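Local coordinates for acyl-coenzyme A oxidase (Caenorhabditis elegans, PDB 5K3J), which catalyses the FAD-dependent desaturation that opens peroxisomal beta-oxidation of the side chains of ascaroside pheromones, at residues 350-355 with 533-538; 484-489 with 565-570; 492-497 with 524-529. All coordinates share one frame; numbering follows the deposited sequence.

Contact 1. Residues 350-355 with 533-538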
loop_
_atom_site.group_PDB
_atom_site.type_symbol
_atom_site.label_atom_id
_atom_site.label_comp_id
_atom_site.label_asym_id
_atom_site.label_seq_id
_atom_site.Cartn_x
_atom_site.Cartn_y
_atom_site.Cartn_z
ATOM N N TYR A 350 17.417 9.464 3.564
ATOM C CA TYR A 350 18.439 10.497 3.665
ATOM C C TYR A 350 18.452 11.374 2.420
ATOM O O TYR A 350 18.475 12.601 2.517
ATOM C CB TYR A 350 19.820 9.871 3.878
ATOM C CG TYR A 350 20.092 9.448 5.304
ATOM C CD1 TYR A 350 19.906 8.134 5.705
ATOM C CD2 TYR A 350 20.535 10.364 6.247
ATOM C CE1 TYR A 350 20.152 7.741 7.006
ATOM C CE2 TYR A 350 20.786 9.983 7.552
ATOM C CZ TYR A 350 20.592 8.668 7.926
ATOM O OH TYR A 350 20.838 8.279 9.222
ATOM N N ALA A 351 18.432 10.736 1.252
ATOM C CA ALA A 351 18.507 11.450 -0.018
ATOM C C ALA A 351 17.328 12.400 -0.195
ATOM O O ALA A 351 17.499 13.530 -0.656
ATOM C CB ALA A 351 18.568 10.467 -1.177
ATOM N N PHE A 352 16.137 11.941 0.178
ATOM C CA PHE A 352 14.931 12.756 0.047
ATOM C C PHE A 352 14.994 13.981 0.955
ATOM O O PHE A 352 14.657 15.090 0.544
ATOM C CB PHE A 352 13.667 11.946 0.376
ATOM C CG PHE A 352 13.380 10.830 -0.590
ATOM C CD1 PHE A 352 14.064 10.733 -1.789
ATOM C CD2 PHE A 352 12.417 9.876 -0.295
ATOM C CE1 PHE A 352 13.801 9.707 -2.671
ATOM C CE2 PHE A 352 12.150 8.848 -1.174
ATOM C CZ PHE A 352 12.843 8.764 -2.363
ATOM N N ILE A 353 15.427 13.766 2.195
ATOM C CA ILE A 353 15.461 14.819 3.207
ATOM C C ILE A 353 16.415 15.946 2.818
ATOM O O ILE A 353 16.089 17.127 2.968
ATOM C CB ILE A 353 15.857 14.242 4.584
ATOM C CG1 ILE A 353 14.672 13.486 5.188
ATOM C CG2 ILE A 353 16.316 15.342 5.535
ATOM C CD1 ILE A 353 15.033 12.651 6.394
ATOM N N PHE A 354 17.584 15.581 2.300
ATOM C CA PHE A 354 18.558 16.569 1.845
ATOM C C PHE A 354 18.043 17.285 0.604
ATOM O O PHE A 354 18.282 18.478 0.415
ATOM C CB PHE A 354 19.905 15.906 1.557
ATOM C CG PHE A 354 20.521 15.250 2.758
ATOM C CD1 PHE A 354 20.352 15.795 4.017
ATOM C CD2 PHE A 354 21.260 14.084 2.632
ATOM C CE1 PHE A 354 20.907 15.198 5.124
ATOM C CE2 PHE A 354 21.820 13.480 3.738
ATOM C CZ PHE A 354 21.642 14.039 4.988
ATOM N N THR A 355 17.338 16.541 -0.239
ATOM C CA THR A 355 16.667 17.117 -1.394
ATOM C C THR A 355 15.570 18.061 -0.915
ATOM O O THR A 355 15.272 19.069 -1.557
ATOM C CB THR A 355 16.074 16.016 -2.301
ATOM O OG1 THR A 355 17.111 15.106 -2.692
ATOM C CG2 THR A 355 15.438 16.613 -3.548
ATOM N N LEU A 533 17.521 12.216 -10.914
ATOM C CA LEU A 533 18.823 12.836 -11.097
ATOM C C LEU A 533 19.038 13.913 -10.043
ATOM O O LEU A 533 20.109 13.996 -9.442
ATOM C CB LEU A 533 18.951 13.429 -12.504
ATOM C CG LEU A 533 20.059 14.455 -12.760
ATOM C CD1 LEU A 533 21.443 13.890 -12.457
ATOM C CD2 LEU A 533 19.997 14.958 -14.194
ATOM N N PHE A 534 18.011 14.727 -9.816
ATOM C CA PHE A 534 18.105 15.832 -8.867
ATOM C C PHE A 534 18.297 15.350 -7.434
ATOM O O PHE A 534 19.116 15.899 -6.698
ATOM C CB PHE A 534 16.858 16.714 -8.947
ATOM C CG PHE A 534 16.919 17.925 -8.061
ATOM C CD1 PHE A 534 17.463 19.112 -8.524
ATOM C CD2 PHE A 534 16.434 17.876 -6.763
ATOM C CE1 PHE A 534 17.525 20.226 -7.709
ATOM C CE2 PHE A 534 16.493 18.983 -5.946
ATOM C CZ PHE A 534 17.040 20.163 -6.421
ATOM N N ILE A 535 17.523 14.343 -7.043
ATOM C CA ILE A 535 17.618 13.760 -5.706
ATOM C C ILE A 535 19.049 13.319 -5.413
ATOM O O ILE A 535 19.566 13.528 -4.314
ATOM C CB ILE A 535 16.657 12.561 -5.545
ATOM C CG1 ILE A 535 15.204 13.034 -5.624
ATOM C CG2 ILE A 535 16.898 11.842 -4.226
ATOM C CD1 ILE A 535 14.205 11.925 -5.876
ATOM N N ILE A 536 19.690 12.730 -6.417
ATOM C CA ILE A 536 21.072 12.280 -6.311
ATOM C C ILE A 536 22.042 13.448 -6.115
ATOM O O ILE A 536 22.880 13.419 -5.210
ATOM C CB ILE A 536 21.479 11.481 -7.559
ATOM C CG1 ILE A 536 20.675 10.183 -7.630
ATOM C CG2 ILE A 536 22.967 11.183 -7.546
ATOM C CD1 ILE A 536 20.981 9.344 -8.844
ATOM N N GLU A 537 21.920 14.468 -6.962
ATOM C CA GLU A 537 22.770 15.654 -6.877
ATOM C C GLU A 537 22.647 16.331 -5.522
ATOM O O GLU A 537 23.647 16.663 -4.882
ATOM C CB GLU A 537 22.411 16.655 -7.977
ATOM C CG GLU A 537 22.529 16.124 -9.385
ATOM C CD GLU A 537 22.338 17.211 -10.419
ATOM O OE1 GLU A 537 21.172 17.555 -10.709
ATOM O OE2 GLU A 537 23.354 17.730 -10.930
ATOM N N ALA A 538 21.402 16.539 -5.104
ATOM C CA ALA A 538 21.092 17.143 -3.815
ATOM C C ALA A 538 21.783 16.401 -2.677
ATOM O O ALA A 538 22.355 17.018 -1.776
ATOM C CB ALA A 538 19.588 17.161 -3.596
#
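Thr-355 meets three residues of 533-538 at once. Its OG1 lies 3.3 Å from Ala-538 CB and also meets Ile-535 CG2. Its methyl CG2 comes to the edge of the Phe-534 ring, near the ring plane, 3.5 Å from Phe-534 CE2. The threonine torsion explains this split: OG1 is anti to the carbonyl carbon (chi1 -56°), and CG2 is anti to the backbone N. OG1 also turns back along its own helix and donates to Ala-351 O at 2.6 Å. That oxygen accepts Thr-355 N as well, from the other face of its carbonyl plane. The buried hydroxyl is therefore satisfied within its helix, and no hydrogen bond crosses the contact.

Segments 350-355 and 533-538, on helices 343-363 and 520-543, cross at 84° with axes 8.2 Å apart. Helix 343-363 belongs to the first C-terminal helical domain of the acyl-CoA oxidase family and helix 520-543 to the second, so the contact joins the two domains.

The small side chain of Ala-538 goes with the close approach there, its CA 5.0 Å from Thr-355 CA. Ile-535 fills the next place. Its CG2 reaches Ala-351 CB at 3.7 Å and comes to the edge of the Phe-352 ring, 3.9 Å from Phe-352 CD1. Ile-535 CD1 lies beside CE1 of the same ring. The looser part is at Phe-354, where CB stays 4.3 Å from Ala-538 O and the ring leads away from 533-538 and packs on Arg-542, further along that helix. This part is buried too. Helix 379-405 covers Phe-352, Thr-355 and Phe-534 through Glu-395, Leu-388 and Leu-384.

Contact 2. Residues 484-489 with 565-570. With ATP (adenosine-5'-triphosphate), chain H.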
loop_
_atom_site.group_PDB
_atom_site.type_symbol
_atom_site.label_atom_id
_atom_site.label_comp_id
_atom_site.label_asym_id
_atom_site.label_seq_id
_atom_site.Cartn_x
_atom_site.Cartn_y
_atom_site.Cartn_z
ATOM N N VAL A 484 26.446 10.436 -11.841
ATOM C CA VAL A 484 25.643 11.627 -12.085
ATOM C C VAL A 484 25.637 11.931 -13.576
ATOM O O VAL A 484 24.606 12.280 -14.150
ATOM C CB VAL A 484 26.178 12.839 -11.298
ATOM C CG1 VAL A 484 25.528 14.129 -11.773
ATOM C CG2 VAL A 484 25.957 12.638 -9.809
ATOM N N LYS A 485 26.802 11.771 -14.196
ATOM C CA LYS A 485 26.944 11.910 -15.640
ATOM C C LYS A 485 26.084 10.885 -16.378
ATOM O O LYS A 485 25.542 11.170 -17.445
ATOM C CB LYS A 485 28.413 11.756 -16.049
ATOM C CG LYS A 485 29.046 13.010 -16.633
ATOM C CD LYS A 485 29.261 14.077 -15.572
ATOM C CE LYS A 485 28.604 15.385 -15.976
ATOM N NZ LYS A 485 29.176 16.562 -15.267
ATOM N N MET A 486 25.971 9.689 -15.807
ATOM C CA MET A 486 25.128 8.651 -16.386
ATOM C C MET A 486 23.655 8.998 -16.205
ATOM O O MET A 486 22.827 8.699 -17.067
ATOM C CB MET A 486 25.432 7.289 -15.757
ATOM C CG MET A 486 24.548 6.156 -16.258
ATOM S SD MET A 486 24.697 5.870 -18.031
ATOM C CE MET A 486 26.435 5.466 -18.161
ATOM N N PHE A 487 23.332 9.635 -15.082
ATOM C CA PHE A 487 21.963 10.060 -14.807
ATOM C C PHE A 487 21.617 11.346 -15.544
ATOM O O PHE A 487 20.443 11.690 -15.685
ATOM C CB PHE A 487 21.741 10.240 -13.307
ATOM C CG PHE A 487 21.083 9.064 -12.649
ATOM C CD1 PHE A 487 19.705 8.918 -12.673
ATOM C CD2 PHE A 487 21.844 8.100 -12.010
ATOM C CE1 PHE A 487 19.099 7.833 -12.069
ATOM C CE2 PHE A 487 21.245 7.014 -11.405
ATOM C CZ PHE A 487 19.871 6.881 -11.433
ATOM N N GLU A 488 22.641 12.062 -16.000
ATOM C CA GLU A 488 22.432 13.205 -16.879
ATOM C C GLU A 488 21.974 12.695 -18.226
ATOM O O GLU A 488 21.057 13.246 -18.833
ATOM C CB GLU A 488 23.700 14.032 -17.030
ATOM C CG GLU A 488 24.001 14.912 -15.841
ATOM C CD GLU A 488 25.184 15.810 -16.101
ATOM O OE1 GLU A 488 25.745 15.717 -17.213
ATOM O OE2 GLU A 488 25.556 16.601 -15.207
ATOM N N ASN A 489 22.622 11.627 -18.682
ATOM C CA ASN A 489 22.093 10.827 -19.775
ATOM C C ASN A 489 20.841 10.116 -19.260
ATOM O O ASN A 489 20.362 10.431 -18.169
ATOM C CB ASN A 489 23.134 9.829 -20.287
ATOM C CG ASN A 489 24.488 10.475 -20.538
ATOM O OD1 ASN A 489 24.685 11.176 -21.532
ATOM N ND2 ASN A 489 25.431 10.232 -19.637
ATOM N N TYR A 565 21.918 1.232 -6.488
ATOM C CA TYR A 565 20.588 0.638 -6.459
ATOM C C TYR A 565 19.663 1.349 -7.441
ATOM O O TYR A 565 18.896 0.706 -8.156
ATOM C CB TYR A 565 20.002 0.690 -5.045
ATOM C CG TYR A 565 18.591 0.150 -4.949
ATOM C CD1 TYR A 565 18.354 -1.205 -4.759
ATOM C CD2 TYR A 565 17.495 0.998 -5.050
ATOM C CE1 TYR A 565 17.065 -1.699 -4.673
ATOM C CE2 TYR A 565 16.206 0.513 -4.969
ATOM C CZ TYR A 565 15.997 -0.836 -4.779
ATOM O OH TYR A 565 14.716 -1.328 -4.694
ATOM N N GLU A 566 19.740 2.677 -7.472
ATOM C CA GLU A 566 18.877 3.461 -8.347
ATOM C C GLU A 566 19.215 3.207 -9.816
ATOM O O GLU A 566 18.319 3.086 -10.650
ATOM C CB GLU A 566 18.989 4.957 -8.033
ATOM C CG GLU A 566 18.703 5.337 -6.578
ATOM C CD GLU A 566 17.309 4.954 -6.107
ATOM O OE1 GLU A 566 16.392 4.851 -6.948
ATOM O OE2 GLU A 566 17.131 4.758 -4.885
ATOM N N LEU A 567 20.507 3.118 -10.120
ATOM C CA LEU A 567 20.973 2.911 -11.491
ATOM C C LEU A 567 20.494 1.582 -12.066
ATOM O O LEU A 567 20.225 1.465 -13.263
ATOM C CB LEU A 567 22.500 2.973 -11.547
ATOM C CG LEU A 567 23.111 2.988 -12.949
ATOM C CD1 LEU A 567 22.830 4.319 -13.629
ATOM C CD2 LEU A 567 24.606 2.700 -12.909
ATOM N N LEU A 568 20.392 0.582 -11.199
ATOM C CA LEU A 568 19.961 -0.748 -11.601
ATOM C C LEU A 568 18.452 -0.785 -11.816
ATOM O O LEU A 568 17.951 -1.504 -12.683
ATOM C CB LEU A 568 20.378 -1.775 -10.547
ATOM C CG LEU A 568 20.068 -3.249 -10.807
ATOM C CD1 LEU A 568 20.442 -3.632 -12.228
ATOM C CD2 LEU A 568 20.809 -4.117 -9.803
ATOM N N ASP A 569 17.733 0.011 -11.027
ATOM C CA ASP A 569 16.282 0.093 -11.131
ATOM C C ASP A 569 15.870 0.732 -12.455
ATOM O O ASP A 569 14.738 0.567 -12.908
ATOM C CB ASP A 569 15.706 0.888 -9.956
ATOM C CG ASP A 569 14.193 0.806 -9.879
ATOM O OD1 ASP A 569 13.653 -0.311 -10.028
ATOM O OD2 ASP A 569 13.546 1.856 -9.674
ATOM N N VAL A 570 16.800 1.458 -13.070
ATOM C CA VAL A 570 16.538 2.162 -14.320
ATOM C C VAL A 570 17.496 1.729 -15.427
ATOM O O VAL A 570 17.724 2.471 -16.384
ATOM C CB VAL A 570 16.654 3.690 -14.140
ATOM C CG1 VAL A 570 15.623 4.187 -13.141
ATOM C CG2 VAL A 570 18.061 4.067 -13.696
HETATM P PG ATP H . 13.369 -7.034 -10.799
HETATM O O1G ATP H . 13.766 -6.347 -12.081
HETATM O O2G ATP H . 14.438 -7.935 -10.226
HETATM O O3G ATP H . 11.980 -7.631 -10.796
HETATM P PB ATP H . 14.553 -4.870 -9.490
HETATM O O1B ATP H . 14.040 -3.449 -9.459
HETATM O O2B ATP H . 15.638 -5.250 -10.468
HETATM O O3B ATP H . 13.298 -5.851 -9.713
HETATM P PA ATP H . 14.307 -6.152 -6.945
HETATM O O1A ATP H . 13.594 -7.298 -7.615
HETATM O O2A ATP H . 15.258 -6.462 -5.816
HETATM O O3A ATP H . 15.077 -5.206 -8.001
HETATM O "O5'" ATP H . 13.187 -5.150 -6.370
HETATM C "C5'" ATP H . 13.540 -4.194 -5.374
HETATM C "C4'" ATP H . 12.513 -4.244 -4.255
HETATM O "O4'" ATP H . 11.350 -4.955 -4.684
HETATM C "C3'" ATP H . 13.080 -4.986 -3.058
HETATM O "O3'" ATP H . 12.925 -4.188 -1.881
HETATM C "C2'" ATP H . 12.230 -6.228 -2.913
HETATM O "O2'" ATP H . 11.948 -6.478 -1.536
HETATM C "C1'" ATP H . 10.958 -5.880 -3.667
HETATM N N9 ATP H . 10.278 -7.083 -4.222
HETATM C C8 ATP H . 10.460 -7.636 -5.439
HETATM N N7 ATP H . 9.659 -8.720 -5.605
HETATM C C5 ATP H . 8.940 -8.873 -4.479
HETATM C C6 ATP H . 7.907 -9.819 -3.990
HETATM N N6 ATP H . 7.468 -10.846 -4.758
HETATM N N1 ATP H . 7.412 -9.622 -2.750
HETATM C C2 ATP H . 7.836 -8.607 -1.975
HETATM N N3 ATP H . 8.768 -7.713 -2.353
HETATM C C4 ATP H . 9.350 -7.790 -3.574
#
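The carboxylate of Glu-566 is gripped by two arginines, while its CB packs 4.0 Å from Phe-487 CZ. OE1 forms a salt bridge with Arg-532 and OE2 one with Arg-348. The chain is bent at chi2 (-60°), which carries the acid away from 484-489. Arg-532 also pairs with Asp-569 OD2 and so ties two acids of one helix together.

Segments 484-489 and 565-569 run roughly parallel (28°), with axes 11.4 Å apart. Long side chains must span that distance. The Phe-487 ring does most of it. It lies oblique to its neighbours, with CE2 3.8 Å from Leu-567 CD1 and CZ 4.0 Å from Val-570 CG2. Leu-567 CD1 also meets Met-486 CG at 3.6 Å, the two side chains crossing at about a right angle. An alanine at Phe-487 would probably open a gap between the helices and leave Leu-567, Val-570 and Glu-566 CB without their shared apolar partner.

The other side of helix 549-569 faces an ATP shared between the subunits. Tyr-565 OH lies 3.2 Å from C5' of this nucleotide, and Asp-569 OD1 lies 3.2 Å from its O1B. Arg-525 and Arg-528 of the second subunit bind the same molecule. The apolar packing thus backs a helix whose opposite side lines the ATP pocket, and the arginine pairing probably tempers the negative charge of Asp-569 beside the phosphates.

Contact 3. Residues 492-497 with 524-529. With ATP (adenosine-5'-triphosphate), chain D.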
loop_
_atom_site.group_PDB
_atom_site.type_symbol
_atom_site.label_atom_id
_atom_site.label_comp_id
_atom_site.label_asym_id
_atom_site.label_seq_id
_atom_site.Cartn_x
_atom_site.Cartn_y
_atom_site.Cartn_z
ATOM N N ARG A 492 18.274 13.114 -20.151
ATOM C CA ARG A 492 18.417 13.866 -21.395
ATOM C C ARG A 492 17.946 13.050 -22.589
ATOM O O ARG A 492 17.250 13.558 -23.468
ATOM C CB ARG A 492 19.873 14.285 -21.599
ATOM C CG ARG A 492 20.160 14.921 -22.950
ATOM C CD ARG A 492 21.660 15.032 -23.212
ATOM N NE ARG A 492 22.375 15.674 -22.111
ATOM C CZ ARG A 492 23.191 15.035 -21.277
ATOM N NH1 ARG A 492 23.403 13.731 -21.419
ATOM N NH2 ARG A 492 23.801 15.698 -20.303
ATOM N N ARG A 493 18.344 11.780 -22.604
ATOM C CA ARG A 493 17.934 10.828 -23.632
ATOM C C ARG A 493 16.417 10.805 -23.773
ATOM O O ARG A 493 15.873 11.176 -24.813
ATOM C CB ARG A 493 18.449 9.426 -23.290
ATOM C CG ARG A 493 19.023 8.632 -24.457
ATOM C CD ARG A 493 17.952 8.166 -25.431
ATOM N NE ARG A 493 17.846 9.054 -26.585
ATOM C CZ ARG A 493 17.286 8.713 -27.741
ATOM N NH1 ARG A 493 17.233 9.588 -28.736
ATOM N NH2 ARG A 493 16.781 7.497 -27.905
ATOM N N GLN A 494 15.746 10.375 -22.709
ATOM C CA GLN A 494 14.295 10.246 -22.694
ATOM C C GLN A 494 13.597 11.579 -22.930
ATOM O O GLN A 494 12.586 11.633 -23.630
ATOM C CB GLN A 494 13.835 9.649 -21.364
ATOM C CG GLN A 494 12.334 9.431 -21.247
ATOM C CD GLN A 494 11.829 8.342 -22.166
ATOM O OE1 GLN A 494 12.542 7.382 -22.461
ATOM N NE2 GLN A 494 10.593 8.485 -22.629
ATOM N N ALA A 495 14.135 12.642 -22.335
ATOM C CA ALA A 495 13.562 13.983 -22.457
ATOM C C ALA A 495 13.369 14.380 -23.918
ATOM O O ALA A 495 12.275 14.770 -24.325
ATOM C CB ALA A 495 14.443 15.002 -21.745
ATOM N N TRP A 496 14.441 14.277 -24.698
ATOM C CA TRP A 496 14.376 14.504 -26.136
ATOM C C TRP A 496 13.505 13.456 -26.817
ATOM O O TRP A 496 12.661 13.778 -27.654
ATOM C CB TRP A 496 15.779 14.486 -26.744
ATOM C CG TRP A 496 16.540 15.751 -26.549
ATOM C CD1 TRP A 496 17.344 16.072 -25.494
ATOM C CD2 TRP A 496 16.580 16.869 -27.441
ATOM N NE1 TRP A 496 17.879 17.323 -25.673
ATOM C CE2 TRP A 496 17.427 17.835 -26.860
ATOM C CE3 TRP A 496 15.983 17.150 -28.674
ATOM C CZ2 TRP A 496 17.690 19.060 -27.469
ATOM C CZ3 TRP A 496 16.246 18.366 -29.276
ATOM C CH2 TRP A 496 17.092 19.306 -28.673
ATOM N N LYS A 497 13.722 12.201 -26.439
ATOM C CA LYS A 497 13.027 11.062 -27.030
ATOM C C LYS A 497 11.512 11.200 -26.919
ATOM O O LYS A 497 10.782 10.838 -27.840
ATOM C CB LYS A 497 13.487 9.765 -26.360
ATOM C CG LYS A 497 13.250 8.494 -27.165
ATOM C CD LYS A 497 11.981 7.776 -26.741
ATOM C CE LYS A 497 11.868 6.439 -27.449
ATOM N NZ LYS A 497 12.998 5.524 -27.119
ATOM N N THR A 524 6.038 11.104 -18.810
ATOM C CA THR A 524 6.134 10.861 -17.376
ATOM C C THR A 524 7.386 10.057 -17.045
ATOM O O THR A 524 7.931 10.169 -15.948
ATOM C CB THR A 524 4.906 10.113 -16.826
ATOM O OG1 THR A 524 4.749 8.871 -17.523
ATOM C CG2 THR A 524 3.647 10.949 -16.994
ATOM N N ARG A 525 7.835 9.240 -17.992
ATOM C CA ARG A 525 9.089 8.519 -17.824
ATOM C C ARG A 525 10.228 9.524 -17.794
ATOM O O ARG A 525 11.197 9.368 -17.050
ATOM C CB ARG A 525 9.303 7.508 -18.950
ATOM C CG ARG A 525 8.175 6.505 -19.112
ATOM C CD ARG A 525 8.448 5.565 -20.275
ATOM N NE ARG A 525 7.315 4.688 -20.559
ATOM C CZ ARG A 525 7.062 3.557 -19.908
ATOM N NH1 ARG A 525 7.857 3.161 -18.923
ATOM N NH2 ARG A 525 6.008 2.823 -20.239
ATOM N N ALA A 526 10.092 10.564 -18.612
ATOM C CA ALA A 526 11.064 11.646 -18.669
ATOM C C ALA A 526 11.123 12.400 -17.347
ATOM O O ALA A 526 12.207 12.650 -16.814
ATOM C CB ALA A 526 10.728 12.600 -19.806
ATOM N N SER A 527 9.954 12.766 -16.830
ATOM C CA SER A 527 9.862 13.487 -15.567
ATOM C C SER A 527 10.544 12.724 -14.435
ATOM O O SER A 527 11.401 13.273 -13.747
ATOM C CB SER A 527 8.399 13.759 -15.209
ATOM O OG SER A 527 7.833 14.737 -16.067
ATOM N N ARG A 528 10.163 11.460 -14.259
ATOM C CA ARG A 528 10.738 10.609 -13.218
ATOM C C ARG A 528 12.263 10.563 -13.276
ATOM O O ARG A 528 12.933 10.694 -12.253
ATOM C CB ARG A 528 10.175 9.187 -13.316
ATOM C CG ARG A 528 8.852 8.990 -12.597
ATOM C CD ARG A 528 8.437 7.523 -12.562
ATOM N NE ARG A 528 7.502 7.185 -13.632
ATOM C CZ ARG A 528 7.855 6.654 -14.796
ATOM N NH1 ARG A 528 9.131 6.398 -15.049
ATOM N NH2 ARG A 528 6.934 6.377 -15.709
ATOM N N LEU A 529 12.804 10.378 -14.474
ATOM C CA LEU A 529 14.251 10.351 -14.660
ATOM C C LEU A 529 14.899 11.664 -14.217
ATOM O O LEU A 529 15.928 11.656 -13.541
ATOM C CB LEU A 529 14.596 10.052 -16.122
ATOM C CG LEU A 529 14.332 8.611 -16.567
ATOM C CD1 LEU A 529 14.552 8.449 -18.061
ATOM C CD2 LEU A 529 15.219 7.657 -15.787
HETATM P PG ATP D . 10.071 3.257 -15.677
HETATM O O1G ATP D . 10.431 4.418 -16.572
HETATM O O2G ATP D . 9.412 2.105 -16.401
HETATM O O3G ATP D . 11.160 2.852 -14.713
HETATM P PB ATP D . 8.036 2.890 -13.785
HETATM O O1B ATP D . 8.332 3.235 -12.343
HETATM O O2B ATP D . 8.177 1.464 -14.262
HETATM O O3B ATP D . 8.909 3.857 -14.733
HETATM P PA ATP D . 5.803 2.891 -15.441
HETATM O O1A ATP D . 5.504 4.077 -16.329
HETATM O O2A ATP D . 6.586 1.719 -15.987
HETATM O O3A ATP D . 6.554 3.417 -14.119
HETATM O "O5'" ATP D . 4.420 2.338 -14.837
HETATM C "C5'" ATP D . 4.422 1.324 -13.832
HETATM C "C4'" ATP D . 3.315 1.675 -12.854
HETATM O "O4'" ATP D . 3.810 2.505 -11.797
HETATM C "C3'" ATP D . 2.225 2.445 -13.580
HETATM O "O3'" ATP D . 0.970 1.788 -13.399
HETATM C "C2'" ATP D . 2.207 3.813 -12.932
HETATM O "O2'" ATP D . 0.874 4.281 -12.724
HETATM C "C1'" ATP D . 2.934 3.618 -11.609
HETATM N N9 ATP D . 3.709 4.823 -11.220
HETATM C C8 ATP D . 4.906 5.180 -11.719
HETATM N N7 ATP D . 5.355 6.329 -11.156
HETATM C C5 ATP D . 4.430 6.729 -10.267
HETATM C C6 ATP D . 4.274 7.865 -9.329
HETATM N N6 ATP D . 5.222 8.830 -9.222
HETATM N N1 ATP D . 3.150 7.900 -8.578
HETATM C C2 ATP D . 2.201 6.949 -8.673
HETATM N N3 ATP D . 2.276 5.896 -9.503
HETATM C C4 ATP D . 3.348 5.732 -10.311
#
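Segments 492-497 and 524-529 run antiparallel (154°) with axes 8.4 Å apart, and they come closest at two alanines, where Ala-495 CA and Ala-526 CA are 5.1 Å apart. Gln-494 carries most of the side-chain contact. Its CG is anti to the backbone N (chi1 -178°), which sends the chain across to the other helix. CG settles 3.6 Å from Ala-526 CA, and CB meets Leu-529 CD1, also at 3.6 Å. The amide crosses Arg-525 at a slant, NE2 4.0 Å from Arg-525 CB and donating to Glu-522 OE1.

The pair belongs to the antiparallel helices of the C-terminal acyl-CoA oxidase domain; the short helix 512-518 separates helices 481-507 and 520-543 in the chain. The same segment 524-529 binds ATP: Arg-525, whose CB packs on Gln-494, leads its guanidinium away to the phosphates, and Arg-528, which makes no contact with 492-497, reaches them too.

Arg-528 NH1 donates to O1G of the nucleotide at 2.8 Å, with an N-H...O angle of 137°. Its guanidinium is sandwiched: Thr-524 O sits over the centre of one face, and O3A of the ATP lies over the rim of the opposite face. The Arg-525 chain is extended from CG to NE. Its NH1 is 3.1 Å from O2G, which lies at the guanidinium edge in plane, and its NH2 is hydrogen-bonded to Tyr-591 of the second subunit. His-340 and Gln-402 of that subunit hold the same nucleotide.

How the contacts relate
All three contacts are buried, but contact 1 lies nearer the centre of the chain than the other two. Helix 520-543 serves contacts 1 and 3, and helix 481-507 serves contacts 2 and 3. Contacts 1 and 2 touch directly, where Ile-536 and Leu-533 pack on Phe-487 and Val-484. Contact 1 joins the two C-terminal helical domains; contacts 2 and 3 lie within the second. Their chemistry follows their place. Contact 1 is packing around an internally satisfied hydroxyl. Contact 2 is apolar, whereas contact 3 packs a glutamine chain on alanine and leucine, its amide bonded to Glu-522. Both have a polar side at a different ATP molecule: Asp-569 and Tyr-565 at one, Arg-525 and Arg-528 at the other.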